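Local coordinates for protein amorpha-4,11-diene synthase (Artemisia annua, PDB 4GAX) that probably catalyses the metal-dependent conversion of farnesyl diphosphate into a sesquiterpene, as an engineered variant of a plant alpha-bisabolol synthase, at residues Gly147-Ser152 and Glu178-Phe183; Ala30-Ser35 and Tyr277-Ile282; Lys61-Leu66 and Asn237-Lys242. All blocks are in the same frame, centred on the assembly; numbering follows the deposited sequence.

Interaction 1: Gly147-Ser152 and Glu178-Phe183; sequences GVFKQS and EDALVF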
# COMPACT_ATOMS: atom_id res chain seq x y z
N GLY A 147 -8.50 -8.58 -35.68
CA GLY A 147 -8.72 -8.35 -34.26
C GLY A 147 -7.97 -9.35 -33.39
O GLY A 147 -8.26 -9.46 -32.20
N VAL A 148 -7.03 -10.09 -33.97
CA VAL A 148 -6.18 -10.96 -33.14
C VAL A 148 -4.80 -10.33 -32.93
O VAL A 148 -4.25 -9.68 -33.84
CB VAL A 148 -6.11 -12.42 -33.67
CG1 VAL A 148 -7.07 -12.62 -34.84
CG2 VAL A 148 -4.69 -12.82 -34.03
N PHE A 149 -4.26 -10.49 -31.72
CA PHE A 149 -3.00 -9.84 -31.38
C PHE A 149 -1.93 -10.23 -32.38
O PHE A 149 -1.84 -11.40 -32.79
CB PHE A 149 -2.58 -10.16 -29.94
CG PHE A 149 -3.38 -9.44 -28.90
CD1 PHE A 149 -3.10 -8.11 -28.58
CD2 PHE A 149 -4.41 -10.08 -28.23
CE1 PHE A 149 -3.83 -7.43 -27.62
CE2 PHE A 149 -5.16 -9.41 -27.26
CZ PHE A 149 -4.87 -8.08 -26.96
N LYS A 150 -1.12 -9.25 -32.78
CA LYS A 150 -0.12 -9.45 -33.82
C LYS A 150 0.90 -10.52 -33.43
O LYS A 150 1.29 -10.62 -32.26
CB LYS A 150 0.58 -8.13 -34.14
CG LYS A 150 -0.30 -7.15 -34.92
CD LYS A 150 0.34 -5.77 -35.04
CE LYS A 150 -0.41 -4.94 -36.08
NZ LYS A 150 -0.10 -3.48 -35.99
N GLN A 151 1.31 -11.32 -34.41
CA GLN A 151 2.30 -12.37 -34.18
C GLN A 151 3.63 -11.82 -33.66
O GLN A 151 4.33 -12.48 -32.89
CB GLN A 151 2.52 -13.17 -35.47
CG GLN A 151 1.32 -13.98 -35.92
CD GLN A 151 0.97 -15.09 -34.94
OE1 GLN A 151 1.86 -15.68 -34.32
NE2 GLN A 151 -0.32 -15.36 -34.78
N SER A 152 3.97 -10.60 -34.09
CA SER A 152 5.24 -9.97 -33.71
C SER A 152 5.33 -9.60 -32.22
O SER A 152 6.44 -9.39 -31.69
CB SER A 152 5.50 -8.74 -34.59
OG SER A 152 4.50 -7.74 -34.42
N GLU A 178 -8.71 -6.79 -20.98
CA GLU A 178 -9.07 -8.15 -20.56
C GLU A 178 -8.46 -9.16 -21.56
O GLU A 178 -7.83 -10.15 -21.17
CB GLU A 178 -10.60 -8.32 -20.52
CG GLU A 178 -11.30 -7.44 -19.49
CD GLU A 178 -10.90 -7.78 -18.07
OE1 GLU A 178 -10.57 -8.97 -17.80
OE2 GLU A 178 -10.93 -6.86 -17.21
N ASP A 179 -8.66 -8.89 -22.85
CA ASP A 179 -8.08 -9.74 -23.89
C ASP A 179 -6.56 -9.80 -23.78
O ASP A 179 -5.96 -10.87 -23.88
CB ASP A 179 -8.47 -9.20 -25.28
CG ASP A 179 -9.93 -9.46 -25.61
OD1 ASP A 179 -10.60 -10.19 -24.84
OD2 ASP A 179 -10.42 -8.94 -26.64
N ALA A 180 -5.94 -8.64 -23.58
CA ALA A 180 -4.47 -8.59 -23.53
C ALA A 180 -3.94 -9.35 -22.33
O ALA A 180 -2.83 -9.91 -22.38
CB ALA A 180 -3.98 -7.14 -23.51
N LEU A 181 -4.71 -9.39 -21.25
CA LEU A 181 -4.27 -10.08 -20.04
C LEU A 181 -4.22 -11.59 -20.30
O LEU A 181 -3.24 -12.26 -19.96
CB LEU A 181 -5.18 -9.77 -18.85
CG LEU A 181 -4.84 -10.53 -17.56
CD1 LEU A 181 -3.35 -10.36 -17.18
CD2 LEU A 181 -5.72 -10.10 -16.38
N VAL A 182 -5.27 -12.11 -20.93
CA VAL A 182 -5.32 -13.53 -21.27
C VAL A 182 -4.19 -13.91 -22.23
O VAL A 182 -3.51 -14.92 -22.05
CB VAL A 182 -6.69 -13.90 -21.88
CG1 VAL A 182 -6.67 -15.33 -22.45
CG2 VAL A 182 -7.78 -13.76 -20.83
N PHE A 183 -3.97 -13.07 -23.25
CA PHE A 183 -2.95 -13.30 -24.27
C PHE A 183 -1.53 -13.31 -23.66
O PHE A 183 -0.78 -14.27 -23.78
CB PHE A 183 -3.10 -12.21 -25.36
CG PHE A 183 -2.04 -12.25 -26.43
CD1 PHE A 183 -2.13 -13.15 -27.49
CD2 PHE A 183 -0.97 -11.37 -26.41
CE1 PHE A 183 -1.16 -13.19 -28.48
CE2 PHE A 183 0.01 -11.39 -27.40
CZ PHE A 183 -0.09 -12.30 -28.43
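Two phenylalanines carry most of this contact, F149 from the loop that leads into helix 151-154 and F183 from the helical segment 178-183. Their rings form an offset stack with centroids 4.7 Å apart and planes tilted by 24°. The side chains run past each other in opposite directions: F183 CG is anti to its backbone N (chi1 176°), while F149 CG stands anti to its own carbonyl carbon. The overlap is therefore displaced, and F149 CB, rather than its ring, sits over the middle of the F183 ring. This CH-pi contact places F149 CB 3.6 Å from the F183 centroid, only 12° off the ring normal.

Van der Waals contacts with the helix continue the packing. The far end of the F149 ring rests on the turn before F183, with F149 CZ 3.5 Å from A180 CA and 3.7 Å from A180 CB. Alanine suits this place because its single methyl lets the ring approach the main chain so closely. An alanine in place of F183 would probably lose both the stack and the face beneath F149 CB, loosening the loop's hold on the helix.

The polar fringe is supplied by K143, which forms a salt bridge with D179 and a cation-pi contact with F149. In the all-helical N-terminal region, the loop before helix 151-154 thus packs on helix 175-194, whose A180 and L181 also touch helix 157-167.

Interaction 2: Ala30-Ser35 and Tyr277-Ile282; sequences ANFSPS and YSRDRI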
# COMPACT_ATOMS: atom_id res chain seq x y z
N ALA A 30 -7.15 -16.27 26.20
CA ALA A 30 -6.31 -16.55 25.03
C ALA A 30 -4.88 -16.02 25.20
O ALA A 30 -4.65 -15.05 25.93
CB ALA A 30 -6.94 -16.00 23.76
N ASN A 31 -3.94 -16.66 24.52
CA ASN A 31 -2.55 -16.20 24.48
C ASN A 31 -2.11 -15.94 23.04
O ASN A 31 -2.51 -16.65 22.12
CB ASN A 31 -1.61 -17.23 25.12
CG ASN A 31 -1.76 -17.32 26.63
OD1 ASN A 31 -1.51 -16.35 27.35
ND2 ASN A 31 -2.15 -18.49 27.12
N PHE A 32 -1.28 -14.92 22.85
CA PHE A 32 -0.66 -14.68 21.56
C PHE A 32 0.83 -15.01 21.67
O PHE A 32 1.43 -14.83 22.73
CB PHE A 32 -0.84 -13.23 21.11
CG PHE A 32 -2.24 -12.90 20.65
CD1 PHE A 32 -3.10 -12.21 21.49
CD2 PHE A 32 -2.69 -13.28 19.40
CE1 PHE A 32 -4.39 -11.89 21.08
CE2 PHE A 32 -3.97 -12.97 18.98
CZ PHE A 32 -4.82 -12.28 19.82
N SER A 33 1.40 -15.49 20.57
CA SER A 33 2.82 -15.82 20.53
C SER A 33 3.67 -14.56 20.73
O SER A 33 3.24 -13.46 20.38
CB SER A 33 3.16 -16.48 19.20
OG SER A 33 2.11 -16.29 18.26
N PRO A 34 4.88 -14.71 21.30
CA PRO A 34 5.77 -13.54 21.43
C PRO A 34 6.20 -12.98 20.07
O PRO A 34 6.03 -13.67 19.05
CB PRO A 34 6.98 -14.10 22.20
CG PRO A 34 6.91 -15.59 22.03
CD PRO A 34 5.46 -15.93 21.89
N SER A 35 6.70 -11.75 20.02
CA SER A 35 7.22 -11.21 18.76
C SER A 35 8.36 -12.11 18.30
O SER A 35 9.15 -12.59 19.14
CB SER A 35 7.73 -9.78 18.93
OG SER A 35 8.38 -9.32 17.75
N TYR A 277 -4.16 -9.24 27.24
CA TYR A 277 -5.14 -9.76 26.31
C TYR A 277 -4.71 -9.56 24.85
O TYR A 277 -5.19 -10.27 23.96
CB TYR A 277 -6.49 -9.08 26.55
CG TYR A 277 -6.41 -7.57 26.51
CD1 TYR A 277 -6.49 -6.90 25.30
CD2 TYR A 277 -6.24 -6.83 27.67
CE1 TYR A 277 -6.40 -5.54 25.24
CE2 TYR A 277 -6.16 -5.45 27.62
CZ TYR A 277 -6.24 -4.81 26.40
OH TYR A 277 -6.15 -3.45 26.33
N SER A 278 -3.81 -8.61 24.61
CA SER A 278 -3.46 -8.26 23.23
C SER A 278 -2.09 -8.77 22.76
O SER A 278 -1.44 -9.56 23.45
CB SER A 278 -3.57 -6.75 23.01
OG SER A 278 -2.79 -6.05 23.96
N ARG A 279 -1.66 -8.28 21.60
CA ARG A 279 -0.49 -8.80 20.89
C ARG A 279 0.72 -7.88 20.99
O ARG A 279 0.59 -6.67 21.13
CB ARG A 279 -0.84 -8.97 19.41
CG ARG A 279 -2.18 -9.62 19.16
CD ARG A 279 -2.70 -9.34 17.75
NE ARG A 279 -4.01 -9.95 17.56
CZ ARG A 279 -4.76 -9.82 16.48
NH1 ARG A 279 -4.34 -9.07 15.46
NH2 ARG A 279 -5.94 -10.43 16.41
N ASP A 280 1.91 -8.48 20.90
CA ASP A 280 3.16 -7.73 20.84
C ASP A 280 3.61 -7.68 19.37
O ASP A 280 4.37 -8.56 18.92
CB ASP A 280 4.22 -8.41 21.72
CG ASP A 280 5.50 -7.61 21.84
OD1 ASP A 280 5.50 -6.41 21.49
OD2 ASP A 280 6.52 -8.18 22.30
N ARG A 281 3.15 -6.67 18.64
CA ARG A 281 3.32 -6.62 17.18
C ARG A 281 3.79 -5.29 16.63
O ARG A 281 3.33 -4.86 15.55
CB ARG A 281 2.00 -6.99 16.48
CG ARG A 281 1.53 -8.43 16.75
CD ARG A 281 2.51 -9.44 16.16
NE ARG A 281 2.93 -10.43 17.15
CZ ARG A 281 2.29 -11.57 17.38
NH1 ARG A 281 1.19 -11.87 16.70
NH2 ARG A 281 2.75 -12.42 18.29
N ILE A 282 4.73 -4.63 17.31
CA ILE A 282 5.13 -3.30 16.83
C ILE A 282 5.79 -3.35 15.44
O ILE A 282 5.59 -2.44 14.63
CB ILE A 282 5.99 -2.53 17.86
CG1 ILE A 282 5.95 -1.03 17.57
CG2 ILE A 282 7.43 -3.04 17.86
CD1 ILE A 282 4.52 -0.45 17.56
O HOH W 1 2.44 -11.36 21.94
O HOH W 2 6.83 -7.45 16.74
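F32 has the most surface buried here, and the loop 277-282 meets its ring in two ways. R279 CG lies over the centre of one face, 3.4 Å from the centroid of the F32 ring and 5° off the normal, a well-centred CH-pi contact. At the rim, Y277 O lies near the ring plane, 3.4 Å from F32 CE1, where the polarised C-H edge suits a carbonyl oxygen. The R279 chain is extended from CG to NE and crosses the ring obliquely, so CG covers the face while R279 NE passes 3.3 Å from F32 CE2, the guanidinium plane 67° from the ring. The R279 side chain also touches F542 and T543. Its NE has a long, weak ion pair with D317 of the DDIYD motif, the aspartate-rich metal-binding signature of this family.

R281 behaves differently. Its chain bends at chi2 and chi3 and comes back beside S33 and P34; R281 NE donates to D280 O at 3.0 Å, from above the carbonyl plane, while NH1 bonds to F542 O. Nearby, a water donates to S33 O at 2.7 Å and accepts from D280 N at 3.1 Å, joining two backbones that make no direct hydrogen bond.

S35 OG is hydrogen-bonded to W37 N, the tryptophan that ends an RP(X)8W sequence motif. The N-terminal segment thus lies along the loop between helices 271-274 and 282-292, consistent with related synthases in which it covers the active-site mouth, while S278 and Y277 on the other side pack against helix 299-322.

Interaction 3: Lys61-Leu66 and Asn237-Lys242; sequences KEVRQL and NKTLIK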
# COMPACT_ATOMS: atom_id res chain seq x y z
N LYS A 61 23.00 14.56 -10.16
CA LYS A 61 23.12 15.53 -11.25
C LYS A 61 23.24 14.85 -12.61
O LYS A 61 22.77 15.38 -13.62
CB LYS A 61 24.34 16.43 -11.02
CG LYS A 61 24.40 17.08 -9.66
CD LYS A 61 25.54 18.09 -9.61
CE LYS A 61 25.86 18.52 -8.18
NZ LYS A 61 27.21 18.05 -7.76
N GLU A 62 23.92 13.71 -12.66
CA GLU A 62 24.03 12.98 -13.91
C GLU A 62 22.64 12.50 -14.34
O GLU A 62 22.29 12.56 -15.52
CB GLU A 62 24.94 11.76 -13.76
CG GLU A 62 26.36 12.07 -13.34
CD GLU A 62 27.23 10.81 -13.29
OE1 GLU A 62 27.06 9.94 -14.18
OE2 GLU A 62 28.06 10.69 -12.36
N VAL A 63 21.85 12.03 -13.38
CA VAL A 63 20.49 11.57 -13.67
C VAL A 63 19.56 12.71 -14.08
O VAL A 63 18.73 12.55 -14.97
CB VAL A 63 19.89 10.79 -12.48
CG1 VAL A 63 18.44 10.36 -12.78
CG2 VAL A 63 20.75 9.55 -12.17
N ARG A 64 19.70 13.87 -13.44
CA ARG A 64 18.90 15.02 -13.86
C ARG A 64 19.20 15.34 -15.32
O ARG A 64 18.28 15.57 -16.10
CB ARG A 64 19.17 16.25 -13.00
CG ARG A 64 18.62 16.10 -11.62
CD ARG A 64 18.65 17.40 -10.87
NE ARG A 64 18.14 17.20 -9.52
CZ ARG A 64 18.89 17.16 -8.43
NH1 ARG A 64 20.21 17.34 -8.53
NH2 ARG A 64 18.33 16.95 -7.25
N GLN A 65 20.48 15.32 -15.68
CA GLN A 65 20.89 15.62 -17.04
C GLN A 65 20.34 14.60 -18.05
O GLN A 65 19.97 14.97 -19.16
CB GLN A 65 22.42 15.71 -17.12
CG GLN A 65 22.98 15.84 -18.53
CD GLN A 65 22.72 17.21 -19.15
OE1 GLN A 65 22.15 18.11 -18.52
NE2 GLN A 65 23.13 17.37 -20.41
N LEU A 66 20.30 13.33 -17.66
CA LEU A 66 19.71 12.29 -18.50
C LEU A 66 18.25 12.58 -18.80
O LEU A 66 17.80 12.45 -19.95
CB LEU A 66 19.81 10.92 -17.82
CG LEU A 66 21.20 10.30 -17.70
CD1 LEU A 66 21.09 8.95 -17.02
CD2 LEU A 66 21.86 10.18 -19.06
N ASN A 237 21.97 1.06 -17.01
CA ASN A 237 22.69 2.29 -16.77
C ASN A 237 23.49 2.20 -15.47
O ASN A 237 22.92 2.05 -14.39
CB ASN A 237 21.71 3.47 -16.72
CG ASN A 237 22.42 4.81 -16.65
OD1 ASN A 237 23.14 5.10 -15.69
ND2 ASN A 237 22.21 5.64 -17.68
N LYS A 238 24.81 2.28 -15.58
CA LYS A 238 25.68 2.07 -14.43
C LYS A 238 25.48 3.17 -13.38
O LYS A 238 25.60 2.93 -12.18
CB LYS A 238 27.14 2.02 -14.86
CG LYS A 238 27.47 0.86 -15.81
CD LYS A 238 28.94 0.88 -16.21
CE LYS A 238 29.40 -0.48 -16.74
NZ LYS A 238 28.70 -0.87 -17.99
N THR A 239 25.16 4.37 -13.84
CA THR A 239 24.93 5.46 -12.90
C THR A 239 23.66 5.25 -12.09
O THR A 239 23.66 5.43 -10.88
CB THR A 239 24.86 6.82 -13.61
OG1 THR A 239 26.18 7.21 -13.98
CG2 THR A 239 24.25 7.88 -12.69
N LEU A 240 22.57 4.87 -12.76
CA LEU A 240 21.31 4.65 -12.05
C LEU A 240 21.43 3.54 -11.00
O LEU A 240 20.92 3.68 -9.89
CB LEU A 240 20.18 4.27 -13.01
CG LEU A 240 19.45 5.32 -13.85
CD1 LEU A 240 18.34 4.61 -14.63
CD2 LEU A 240 18.87 6.42 -12.96
N ILE A 241 22.07 2.44 -11.37
CA ILE A 241 22.14 1.31 -10.44
C ILE A 241 23.02 1.66 -9.24
O ILE A 241 22.72 1.27 -8.11
CB ILE A 241 22.59 -0.02 -11.10
CG1 ILE A 241 22.34 -1.19 -10.14
CG2 ILE A 241 24.05 0.02 -11.51
CD1 ILE A 241 20.89 -1.32 -9.69
N LYS A 242 24.10 2.41 -9.48
CA LYS A 242 24.97 2.80 -8.38
C LYS A 242 24.21 3.67 -7.38
O LYS A 242 24.26 3.45 -6.16
CB LYS A 242 26.19 3.55 -8.89
CG LYS A 242 27.23 3.83 -7.82
CD LYS A 242 28.35 4.70 -8.34
CE LYS A 242 29.54 4.68 -7.40
NZ LYS A 242 30.54 5.72 -7.76
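The segments 61-66 and 238-242, parts of helices 52-71 and 238-269, pass with their local axes 10.1 Å apart at closest approach and 131° between their directions, and the space between them is filled unevenly. The tight side is apolar. V63 CG2 meets L240 CD2 at 3.7 Å, the two side chains crossing at about a right angle, and the same V63 methyl reaches T239 CG2 at 3.9 Å. A branched valine fits because its two methyls stay close to the helix, whereas the longer leucine, CG beside its backbone N, can reach across. L240 is buried further by L83 and I87 of helix 77-89.

L66, nearer the solvent, touches the amide of N237 tip to tip, its CD1 3.6 Å from N237 ND2. N237 OD1 caps the helix, accepting from L240 N at 3.0 Å and, weakly, from T239 N. Asparagine suits this N-cap because its short side chain turns back onto the first free N-H groups.

The solvent side is sparser and polar. T239 OG1 donates to E62 OE1 at 2.9 Å, approaching from above the carboxylate plane, and E62 itself is exposed. This hydrogen bond tethers the extended glutamate to the start of the other helix.

Such a pairing, of an N-terminal helix with the beginning of the long helix 238-269, is consistent with the interface between the two all-helical domains of plant sesquiterpene synthases.

Overall arrangement
All three contacts lie well away from the chain's centre and are only partly buried, yet they join different things. Interaction 1 is local, closing a loop onto a helix inside the N-terminal region with aromatic stacking, without a hydrogen bond or salt bridge between its segments. Interactions 2 and 3 each bring early residues to segments far along the chain: 61-66 docks helix on helix by aliphatic packing and one direct hydrogen bond, whereas 30-35 lies along another loop through a CH-pi contact and bridging water. Interactions 1 and 2 sit on opposite sides of the chain's centre, about 49 Å apart between centres. Interactions 1 and 3 are both nested within the loop that interaction 2 closes.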